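PDB 4LRU: glyoxalase 3 from Candida albicans, which catalyses the glutathione-independent, single-step conversion of methylglyoxal to D-lactate and so detoxifies methylglyoxal made by the cell's own metabolism. Local coordinates for residues A92-F103 and D120-K131; I163-E171 and L186-K194. All coordinates share one frame; numbering follows the deposited sequence. Where two conformers were deposited one is given.

Contact 1 of 2, residues A92-F103 and D120-K131; sequences ASDLDPNDYDIF and DLQKIATTVYDK
Ala125 sets its methyl group squarely over one face of the Phe103 ring, with CB 4.0 Å from the ring centroid and 12° off the normal, a CH-pi contact. Phe103 has CG trans to its own N (chi1 -179°), which lays the ring along the helix, and its rim atom CE2 comes within 3.3 Å of Leu121 O. At the ring's edge, near its plane, stands CG2 of Ile124. That methyl also packs on Tyr100, 3.9 Å from CD2, and is thus shared by two aromatic residues, while the other branch of Ile124 leads away from them: CG1 lies 4.0 Å from Pro97 CB and CD1 extends to Ala92 and Leu95. One turn on, Val128 spreads its methyls over successive carbonyls, CG2 against Tyr100 O and CG1 against Asp101 O. Thr127 CG2 lies 3.5 Å from Pro97 O, and OG1, which donates to Lys123 O, also passes near Pro97 CB; Thr127 N approaches Lys123 O from the opposite face. Polar contacts lie at both ends. The extended Lys131 chain crosses Asp101 at about a right angle; its NZ makes a salt bridge, weak as a hydrogen bond, to Asp101 OD1 at 2.9 Å, and a weak bond to Tyr100 O at 3.0 Å. Beyond Ala92, a water links Ser93 N to Asp120 OD2. Helix 119-130 is the longer helix of the connection between the adjacent parallel strands 102-105 and 134-138, and its packing on the first is that of a beta-alpha-beta crossover in the alpha/beta core of the DJ-1 superfamily.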
loop_
_atom_site.group_PDB
_atom_site.type_symbol
_atom_site.label_atom_id
_atom_site.label_comp_id
_atom_site.label_asym_id
_atom_site.label_seq_id
_atom_site.Cartn_x
_atom_site.Cartn_y
_atom_site.Cartn_z
ATOM N N ALA A 92 13.261 2.626 5.839
ATOM C CA ALA A 92 13.531 1.579 4.839
ATOM C C ALA A 92 15.027 1.357 4.610
ATOM O O ALA A 92 15.477 0.221 4.459
ATOM C CB ALA A 92 12.824 1.881 3.523
ATOM N N SER A 93 15.807 2.436 4.593
ATOM C CA SER A 93 17.240 2.324 4.327
ATOM C C SER A 93 17.993 1.564 5.423
ATOM O O SER A 93 19.111 1.102 5.194
ATOM C CB SER A 93 17.855 3.712 4.166
ATOM O OG SER A 93 17.780 4.409 5.381
ATOM N N ASP A 94 17.402 1.460 6.615
ATOM C CA ASP A 94 18.007 0.698 7.705
ATOM C C ASP A 94 17.743 -0.811 7.608
ATOM O O ASP A 94 18.213 -1.580 8.448
ATOM C CB ASP A 94 17.539 1.204 9.070
ATOM C CG ASP A 94 18.063 2.590 9.389
ATOM O OD1 ASP A 94 19.215 2.888 8.992
ATOM O OD2 ASP A 94 17.322 3.358 10.031
ATOM N N LEU A 95 17.029 -1.237 6.571
ATOM C CA LEU A 95 16.678 -2.647 6.403
ATOM C C LEU A 95 17.485 -3.273 5.282
ATOM O O LEU A 95 17.960 -2.580 4.389
ATOM C CB LEU A 95 15.188 -2.755 6.070
ATOM C CG LEU A 95 14.251 -2.159 7.120
ATOM C CD1 LEU A 95 12.814 -2.243 6.632
ATOM C CD2 LEU A 95 14.401 -2.828 8.479
ATOM N N ASP A 96 17.633 -4.597 5.325
ATOM C CA ASP A 96 18.229 -5.351 4.218
ATOM C C ASP A 96 17.142 -5.809 3.260
ATOM O O ASP A 96 16.320 -6.652 3.620
ATOM C CB ASP A 96 18.986 -6.576 4.751
ATOM C CG ASP A 96 19.705 -7.356 3.650
ATOM O OD1 ASP A 96 19.352 -7.183 2.460
ATOM O OD2 ASP A 96 20.633 -8.137 3.975
ATOM N N PRO A 97 17.137 -5.265 2.034
ATOM C CA PRO A 97 16.036 -5.588 1.128
ATOM C C PRO A 97 15.896 -7.086 0.845
ATOM O O PRO A 97 14.787 -7.539 0.541
ATOM C CB PRO A 97 16.377 -4.831 -0.161
ATOM C CG PRO A 97 17.514 -3.928 0.174
ATOM C CD PRO A 97 18.207 -4.507 1.371
ATOM N N ASN A 98 16.983 -7.847 0.974
ATOM C CA ASN A 98 16.952 -9.294 0.692
ATOM C C ASN A 98 16.215 -10.090 1.777
ATOM O O ASN A 98 15.989 -11.291 1.626
ATOM C CB ASN A 98 18.371 -9.869 0.572
ATOM C CG ASN A 98 19.201 -9.201 -0.507
ATOM O OD1 ASN A 98 20.289 -8.673 -0.235
ATOM N ND2 ASN A 98 18.719 -9.248 -1.740
ATOM N N ASP A 99 15.881 -9.450 2.894
ATOM C CA ASP A 99 15.238 -10.162 3.990
ATOM C C ASP A 99 13.759 -10.475 3.693
ATOM O O ASP A 99 13.174 -11.331 4.354
ATOM C CB ASP A 99 15.294 -9.353 5.275
ATOM C CG ASP A 99 16.658 -9.381 5.933
ATOM O OD1 ASP A 99 17.529 -10.181 5.526
ATOM O OD2 ASP A 99 16.859 -8.583 6.873
ATOM N N TYR A 100 13.160 -9.754 2.748
ATOM C CA TYR A 100 11.698 -9.747 2.584
ATOM C C TYR A 100 11.243 -10.605 1.411
ATOM O O TYR A 100 11.938 -10.709 0.403
ATOM C CB TYR A 100 11.148 -8.309 2.474
ATOM C CG TYR A 100 11.601 -7.557 3.682
ATOM C CD1 TYR A 100 11.012 -7.794 4.919
ATOM C CD2 TYR A 100 12.760 -6.801 3.643
ATOM C CE1 TYR A 100 11.523 -7.251 6.077
ATOM C CE2 TYR A 100 13.278 -6.247 4.793
ATOM C CZ TYR A 100 12.654 -6.471 6.003
ATOM O OH TYR A 100 13.186 -5.933 7.150
ATOM N N ASP A 101 10.074 -11.228 1.573
ATOM C CA ASP A 101 9.505 -12.098 0.548
ATOM C C ASP A 101 8.204 -11.580 -0.062
ATOM O O ASP A 101 7.785 -12.062 -1.110
ATOM C CB ASP A 101 9.254 -13.486 1.134
ATOM C CG ASP A 101 10.521 -14.282 1.318
ATOM O OD1 ASP A 101 11.598 -13.853 0.840
ATOM O OD2 ASP A 101 10.450 -15.372 1.934
ATOM N N ILE A 102 7.544 -10.659 0.627
ATOM C CA ILE A 102 6.348 -9.972 0.142
ATOM C C ILE A 102 6.541 -8.480 0.417
ATOM O O ILE A 102 7.088 -8.100 1.470
ATOM C CB ILE A 102 5.103 -10.475 0.916
ATOM C CG1 ILE A 102 4.831 -11.933 0.553
ATOM C CG2 ILE A 102 3.885 -9.601 0.660
ATOM C CD1 ILE A 102 3.836 -12.626 1.449
ATOM N N PHE A 103 6.120 -7.649 -0.533
ATOM C CA PHE A 103 6.040 -6.220 -0.328
ATOM C C PHE A 103 4.575 -5.849 -0.421
ATOM O O PHE A 103 3.908 -6.190 -1.394
ATOM C CB PHE A 103 6.837 -5.470 -1.396
ATOM C CG PHE A 103 6.819 -3.970 -1.230
ATOM C CD1 PHE A 103 5.750 -3.221 -1.683
ATOM C CD2 PHE A 103 7.886 -3.314 -0.615
ATOM C CE1 PHE A 103 5.750 -1.846 -1.561
ATOM C CE2 PHE A 103 7.880 -1.937 -0.471
ATOM C CZ PHE A 103 6.816 -1.203 -0.938
ATOM N N ASP A 120 14.311 3.611 -1.521
ATOM C CA ASP A 120 14.630 2.477 -0.640
ATOM C C ASP A 120 13.474 1.464 -0.553
ATOM O O ASP A 120 13.688 0.246 -0.726
ATOM C CB ASP A 120 15.010 2.968 0.756
ATOM C CG ASP A 120 16.334 3.716 0.770
ATOM O OD1 ASP A 120 17.304 3.199 0.165
ATOM O OD2 ASP A 120 16.415 4.789 1.421
ATOM N N LEU A 121 12.258 1.941 -0.291
ATOM C CA LEU A 121 11.083 1.063 -0.360
ATOM C C LEU A 121 10.980 0.413 -1.736
ATOM O O LEU A 121 10.682 -0.787 -1.849
ATOM C CB LEU A 121 9.799 1.855 -0.081
ATOM C CG LEU A 121 9.577 2.213 1.383
ATOM C CD1 LEU A 121 8.360 3.091 1.542
ATOM C CD2 LEU A 121 9.428 0.943 2.214
ATOM N N GLN A 122 11.210 1.200 -2.785
ATOM C CA GLN A 122 11.130 0.669 -4.140
ATOM C C GLN A 122 12.144 -0.447 -4.369
ATOM O O GLN A 122 11.847 -1.434 -5.070
ATOM C CB GLN A 122 11.292 1.786 -5.168
ATOM C CG GLN A 122 10.053 2.665 -5.290
ATOM C CD GLN A 122 10.222 3.768 -6.303
ATOM O OE1 GLN A 122 11.316 4.324 -6.442
ATOM N NE2 GLN A 122 9.167 4.074 -7.043
ATOM N N LYS A 123 13.336 -0.291 -3.795
ATOM C CA LYS A 123 14.385 -1.296 -3.913
ATOM C C LYS A 123 13.971 -2.582 -3.195
ATOM O O LYS A 123 14.227 -3.678 -3.680
ATOM C CB LYS A 123 15.713 -0.769 -3.351
ATOM C CG LYS A 123 16.858 -1.773 -3.397
ATOM C CD LYS A 123 17.258 -2.069 -4.832
ATOM C CE LYS A 123 18.496 -2.947 -4.922
ATOM N NZ LYS A 123 18.742 -3.434 -6.314
ATOM N N ILE A 124 13.296 -2.450 -2.056
ATOM C CA ILE A 124 12.745 -3.644 -1.392
ATOM C C ILE A 124 11.709 -4.322 -2.303
ATOM O O ILE A 124 11.759 -5.543 -2.518
ATOM C CB ILE A 124 12.150 -3.348 -0.004
ATOM C CG1 ILE A 124 13.209 -2.693 0.885
ATOM C CG2 ILE A 124 11.592 -4.645 0.598
ATOM C CD1 ILE A 124 12.724 -2.275 2.260
ATOM N N ALA A 125 10.832 -3.531 -2.905
ATOM C CA ALA A 125 9.842 -4.076 -3.844
ATOM C C ALA A 125 10.485 -4.839 -5.001
ATOM O O ALA A 125 10.061 -5.952 -5.334
ATOM C CB ALA A 125 8.961 -2.970 -4.380
ATOM N N THR A 126 11.505 -4.264 -5.638
ATOM C CA THR A 126 12.092 -4.925 -6.806
ATOM C C THR A 126 12.894 -6.158 -6.382
ATOM O O THR A 126 12.985 -7.138 -7.136
ATOM C CB THR A 126 12.976 -3.984 -7.666
ATOM O OG1 THR A 126 14.021 -3.403 -6.867
ATOM C CG2 THR A 126 12.137 -2.892 -8.298
ATOM N N THR A 127 13.507 -6.099 -5.196
ATOM C CA THR A 127 14.262 -7.228 -4.686
ATOM C C THR A 127 13.315 -8.397 -4.437
ATOM O O THR A 127 13.583 -9.535 -4.846
ATOM C CB THR A 127 15.032 -6.847 -3.403
ATOM O OG1 THR A 127 16.008 -5.848 -3.735
ATOM C CG2 THR A 127 15.729 -8.029 -2.817
ATOM N N VAL A 128 12.187 -8.087 -3.812
ATOM C CA VAL A 128 11.119 -9.072 -3.584
ATOM C C VAL A 128 10.643 -9.661 -4.905
ATOM O O VAL A 128 10.598 -10.881 -5.066
ATOM C CB VAL A 128 9.928 -8.443 -2.847
ATOM C CG1 VAL A 128 8.710 -9.358 -2.904
ATOM C CG2 VAL A 128 10.307 -8.135 -1.409
ATOM N N TYR A 129 10.350 -8.797 -5.879
ATOM C CA TYR A 129 9.826 -9.275 -7.155
ATOM C C TYR A 129 10.832 -10.130 -7.909
ATOM O O TYR A 129 10.458 -11.103 -8.555
ATOM C CB TYR A 129 9.372 -8.109 -8.037
ATOM C CG TYR A 129 8.516 -8.535 -9.207
ATOM C CD1 TYR A 129 7.241 -9.029 -9.008
ATOM C CD2 TYR A 129 8.991 -8.458 -10.500
ATOM C CE1 TYR A 129 6.455 -9.428 -10.072
ATOM C CE2 TYR A 129 8.213 -8.841 -11.571
ATOM C CZ TYR A 129 6.942 -9.330 -11.350
ATOM O OH TYR A 129 6.181 -9.742 -12.429
ATOM N N ASP A 130 12.112 -9.767 -7.855
ATOM C CA ASP A 130 13.092 -10.383 -8.719
ATOM C C ASP A 130 13.579 -11.727 -8.189
ATOM O O ASP A 130 14.300 -12.426 -8.883
ATOM C CB ASP A 130 14.291 -9.466 -8.928
ATOM C CG ASP A 130 13.996 -8.347 -9.883
ATOM O OD1 ASP A 130 12.933 -8.396 -10.547
ATOM O OD2 ASP A 130 14.855 -7.454 -10.023
ATOM N N LYS A 131 13.194 -12.069 -6.964
ATOM C CA LYS A 131 13.517 -13.385 -6.411
ATOM C C LYS A 131 12.311 -14.305 -6.320
ATOM O O LYS A 131 12.399 -15.406 -5.773
ATOM C CB LYS A 131 14.145 -13.234 -5.033
ATOM C CG LYS A 131 13.224 -12.829 -3.918
ATOM C CD LYS A 131 14.063 -12.782 -2.652
ATOM C CE LYS A 131 13.216 -12.760 -1.409
ATOM N NZ LYS A 131 14.075 -12.674 -0.195
HETATM O O HOH W 1 14.872 5.041 3.679
#

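Contact 2 of 2, residues I163-E171 and L186-K194; sequences ITGFTDIGE and LTIKQVAEK
Asp168 and Thr187 meet at about a right angle where two helices begin. From CB of Asp168, the first torsion (chi1 -68°) places CG beside the residue's own N and brings the carboxylate to the threonine, CG itself lying 4.0 Å from Thr187 OG1. Asp168 OD1 lies 3.0 Å from Thr187 OG1 and takes a hydrogen bond from a water that also donates to Phe166 O and accepts from Lys189 N. Asp168 OD2 passes 3.7 Å from CD of the extended Lys189 chain and is bound by a second water, which in turn bonds Thr187 OG1. Lys189 NZ stays 4.8 Å from Asp168 OD2, so the opposite charges do not touch. Because the carboxylate faces the first turn of helix 188-195, the helix end would probably favour its negative charge. Thr187 and Gln190 form the capping box that starts that helix: OG1 accepts from Gln190 N, and Gln190 OE1 accepts in return from Thr187 N, in the carbonyl plane on a lone pair. On the apolar side, Ile188 directs CG1 to Phe166 N at 3.9 Å and CG2 to Ile163 CD1 at 3.8 Å; the same CD1 leans on Ala192 CB. Glu171, inferred to be an active-site residue, bonds His140 through OE2 and His109 through OE1. A third water accepts from Ile188 N and donates to Phe166 O and Glu171 OE2, joining the first turn of helix 188-195 to the glutamate of what is consistent with a Cys-His-Glu catalytic triad.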
loop_
_atom_site.group_PDB
_atom_site.type_symbol
_atom_site.label_atom_id
_atom_site.label_comp_id
_atom_site.label_asym_id
_atom_site.label_seq_id
_atom_site.Cartn_x
_atom_site.Cartn_y
_atom_site.Cartn_z
ATOM N N ILE A 163 -3.214 -3.715 -13.334
ATOM C CA ILE A 163 -3.351 -3.283 -11.964
ATOM C C ILE A 163 -4.670 -2.560 -11.759
ATOM O O ILE A 163 -5.326 -2.139 -12.713
ATOM C CB ILE A 163 -2.221 -2.340 -11.528
ATOM C CG1 ILE A 163 -2.279 -1.018 -12.292
ATOM C CG2 ILE A 163 -0.875 -3.029 -11.633
ATOM C CD1 ILE A 163 -1.487 0.076 -11.619
ATOM N N THR A 164 -5.067 -2.463 -10.504
ATOM C CA THR A 164 -6.115 -1.538 -10.120
ATOM C C THR A 164 -5.631 -0.678 -8.961
ATOM O O THR A 164 -4.460 -0.742 -8.571
ATOM C CB THR A 164 -7.417 -2.282 -9.772
ATOM O OG1 THR A 164 -8.504 -1.348 -9.724
ATOM C CG2 THR A 164 -7.301 -3.009 -8.454
ATOM N N GLY A 165 -6.518 0.168 -8.457
ATOM C CA GLY A 165 -6.183 1.124 -7.402
ATOM C C GLY A 165 -7.286 2.161 -7.340
ATOM O O GLY A 165 -8.284 2.069 -8.061
ATOM N N PHE A 166 -7.085 3.178 -6.519
ATOM C CA PHE A 166 -8.149 4.123 -6.203
ATOM C C PHE A 166 -8.659 4.813 -7.467
ATOM O O PHE A 166 -7.886 5.211 -8.335
ATOM C CB PHE A 166 -7.683 5.141 -5.165
ATOM C CG PHE A 166 -8.812 5.781 -4.398
ATOM C CD1 PHE A 166 -9.487 5.075 -3.415
ATOM C CD2 PHE A 166 -9.258 7.049 -4.722
ATOM C CE1 PHE A 166 -10.521 5.644 -2.725
ATOM C CE2 PHE A 166 -10.292 7.629 -4.020
ATOM C CZ PHE A 166 -10.932 6.925 -3.027
ATOM N N THR A 167 -9.973 4.916 -7.582
ATOM C CA THR A 167 -10.597 5.366 -8.826
ATOM C C THR A 167 -10.533 6.884 -8.991
ATOM O O THR A 167 -10.544 7.629 -8.014
ATOM C CB THR A 167 -12.080 4.934 -8.939
ATOM O OG1 THR A 167 -12.872 5.613 -7.956
ATOM C CG2 THR A 167 -12.228 3.414 -8.792
ATOM N N ASP A 168 -10.510 7.337 -10.236
ATOM C CA ASP A 168 -10.637 8.765 -10.522
ATOM C C ASP A 168 -11.899 9.363 -9.904
ATOM O O ASP A 168 -11.861 10.458 -9.348
ATOM C CB ASP A 168 -10.638 9.013 -12.019
ATOM C CG ASP A 168 -9.290 8.723 -12.680
ATOM O OD1 ASP A 168 -8.303 8.430 -11.981
ATOM O OD2 ASP A 168 -9.248 8.802 -13.928
ATOM N N ILE A 169 -13.043 8.685 -10.026
ATOM C CA ILE A 169 -14.262 9.272 -9.516
ATOM C C ILE A 169 -14.177 9.408 -7.990
ATOM O O ILE A 169 -14.701 10.361 -7.410
ATOM C CB ILE A 169 -15.528 8.506 -9.976
ATOM C CG1 ILE A 169 -16.771 9.385 -9.800
ATOM C CG2 ILE A 169 -15.643 7.163 -9.271
ATOM C CD1 ILE A 169 -18.077 8.755 -10.268
ATOM N N GLY A 170 -13.518 8.453 -7.347
ATOM C CA GLY A 170 -13.299 8.505 -5.904
ATOM C C GLY A 170 -12.607 9.796 -5.491
ATOM O O GLY A 170 -12.928 10.384 -4.452
ATOM N N GLU A 171 -11.683 10.265 -6.326
ATOM C CA GLU A 171 -10.990 11.526 -6.022
ATOM C C GLU A 171 -11.939 12.713 -6.038
ATOM O O GLU A 171 -11.797 13.642 -5.235
ATOM C CB GLU A 171 -9.818 11.784 -6.988
ATOM C CG GLU A 171 -8.879 10.610 -7.238
ATOM C CD GLU A 171 -8.070 10.177 -6.022
ATOM O OE1 GLU A 171 -8.405 10.567 -4.882
ATOM O OE2 GLU A 171 -7.114 9.390 -6.230
ATOM N N LEU A 186 -0.358 11.858 -9.548
ATOM C CA LEU A 186 -1.016 11.045 -10.565
ATOM C C LEU A 186 -1.994 10.089 -9.911
ATOM O O LEU A 186 -1.663 9.438 -8.924
ATOM C CB LEU A 186 0.005 10.245 -11.365
ATOM C CG LEU A 186 0.996 11.038 -12.219
ATOM C CD1 LEU A 186 1.820 10.062 -13.043
ATOM C CD2 LEU A 186 0.293 12.042 -13.110
ATOM N N THR A 187 -3.190 9.993 -10.485
ATOM C CA THR A 187 -4.115 8.942 -10.101
ATOM C C THR A 187 -3.536 7.600 -10.505
ATOM O O THR A 187 -2.620 7.526 -11.313
ATOM C CB THR A 187 -5.482 9.082 -10.792
ATOM O OG1 THR A 187 -5.326 8.896 -12.206
ATOM C CG2 THR A 187 -6.084 10.430 -10.512
ATOM N N ILE A 188 -4.087 6.525 -9.969
ATOM C CA ILE A 188 -3.511 5.235 -10.260
ATOM C C ILE A 188 -3.693 4.874 -11.736
ATOM O O ILE A 188 -2.806 4.255 -12.334
ATOM C CB ILE A 188 -4.010 4.137 -9.310
ATOM C CG1 ILE A 188 -3.608 4.453 -7.849
ATOM C CG2 ILE A 188 -3.446 2.796 -9.729
ATOM C CD1 ILE A 188 -2.162 4.919 -7.677
ATOM N N LYS A 189 -4.816 5.276 -12.325
ATOM C CA LYS A 189 -5.010 5.126 -13.756
ATOM C C LYS A 189 -3.852 5.801 -14.492
ATOM O O LYS A 189 -3.223 5.196 -15.351
ATOM C CB LYS A 189 -6.347 5.725 -14.192
ATOM C CG LYS A 189 -6.718 5.413 -15.635
ATOM C CD LYS A 189 -8.114 5.910 -15.973
ATOM C CE LYS A 189 -8.515 5.516 -17.385
ATOM N NZ LYS A 189 -9.929 5.873 -17.690
ATOM N N GLN A 190 -3.554 7.042 -14.117
ATOM C CA GLN A 190 -2.460 7.802 -14.729
ATOM C C GLN A 190 -1.100 7.125 -14.503
ATOM O O GLN A 190 -0.237 7.144 -15.377
ATOM C CB GLN A 190 -2.436 9.231 -14.176
ATOM C CG GLN A 190 -3.570 10.105 -14.693
ATOM C CD GLN A 190 -3.528 11.513 -14.108
ATOM O OE1 GLN A 190 -3.467 11.682 -12.894
ATOM N NE2 GLN A 190 -3.534 12.522 -14.974
ATOM N N VAL A 191 -0.902 6.546 -13.331
ATOM C CA VAL A 191 0.317 5.769 -13.060
ATOM C C VAL A 191 0.442 4.613 -14.037
ATOM O O VAL A 191 1.512 4.395 -14.619
ATOM C CB VAL A 191 0.373 5.235 -11.622
ATOM C CG1 VAL A 191 1.550 4.281 -11.439
ATOM C CG2 VAL A 191 0.465 6.386 -10.619
ATOM N N ALA A 192 -0.643 3.858 -14.206
ATOM C CA ALA A 192 -0.666 2.802 -15.209
ATOM C C ALA A 192 -0.323 3.356 -16.601
ATOM O O ALA A 192 0.495 2.786 -17.317
ATOM C CB ALA A 192 -2.030 2.112 -15.227
ATOM N N GLU A 193 -0.934 4.469 -17.000
ATOM C CA GLU A 193 -0.675 5.029 -18.319
ATOM C C GLU A 193 0.803 5.381 -18.468
ATOM O O GLU A 193 1.410 5.139 -19.516
ATOM C CB GLU A 193 -1.532 6.276 -18.562
ATOM C CG GLU A 193 -1.402 6.847 -19.966
ATOM C CD GLU A 193 -1.898 8.282 -20.085
ATOM O OE1 GLU A 193 -2.274 8.889 -19.050
ATOM O OE2 GLU A 193 -1.895 8.808 -21.221
ATOM N N LYS A 194 1.370 5.977 -17.426
ATOM C CA LYS A 194 2.763 6.421 -17.461
ATOM C C LYS A 194 3.712 5.238 -17.654
ATOM O O LYS A 194 4.736 5.340 -18.357
ATOM C CB LYS A 194 3.095 7.137 -16.149
ATOM C CG LYS A 194 4.537 7.623 -16.048
ATOM C CD LYS A 194 4.792 8.346 -14.740
ATOM C CE LYS A 194 6.251 8.743 -14.592
ATOM N NZ LYS A 194 6.412 9.789 -13.541
HETATM O O HOH W 2 -7.458 5.904 -11.058
HETATM O O HOH W 3 -6.071 7.275 -7.899
HETATM O O HOH W 4 -6.841 9.678 -14.609
#

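In the fold
Contact 1 closes along the chain before contact 2 opens; their centres lie 24 Å apart and their nearest atoms about 9 Å, without touching. The inferred active site (Cys139, His140, Glu171) relates them. Strand 134-138, reached from the helix of contact 1, leads directly into Cys139 and His140, yet the Phe103 side chain remains about 12 Å from that of His140. Contact 2 holds one of the site's residues: the side chain of Glu171 is about 3 Å from that of His140, and that of Phe166 about 4 Å from that of Cys139. The helices of both contacts, 119-130 and 188-195, also bond to the chain after the cysteine, through Gln122 NE2 to Ile144 O and Lys194 NZ to Glu146.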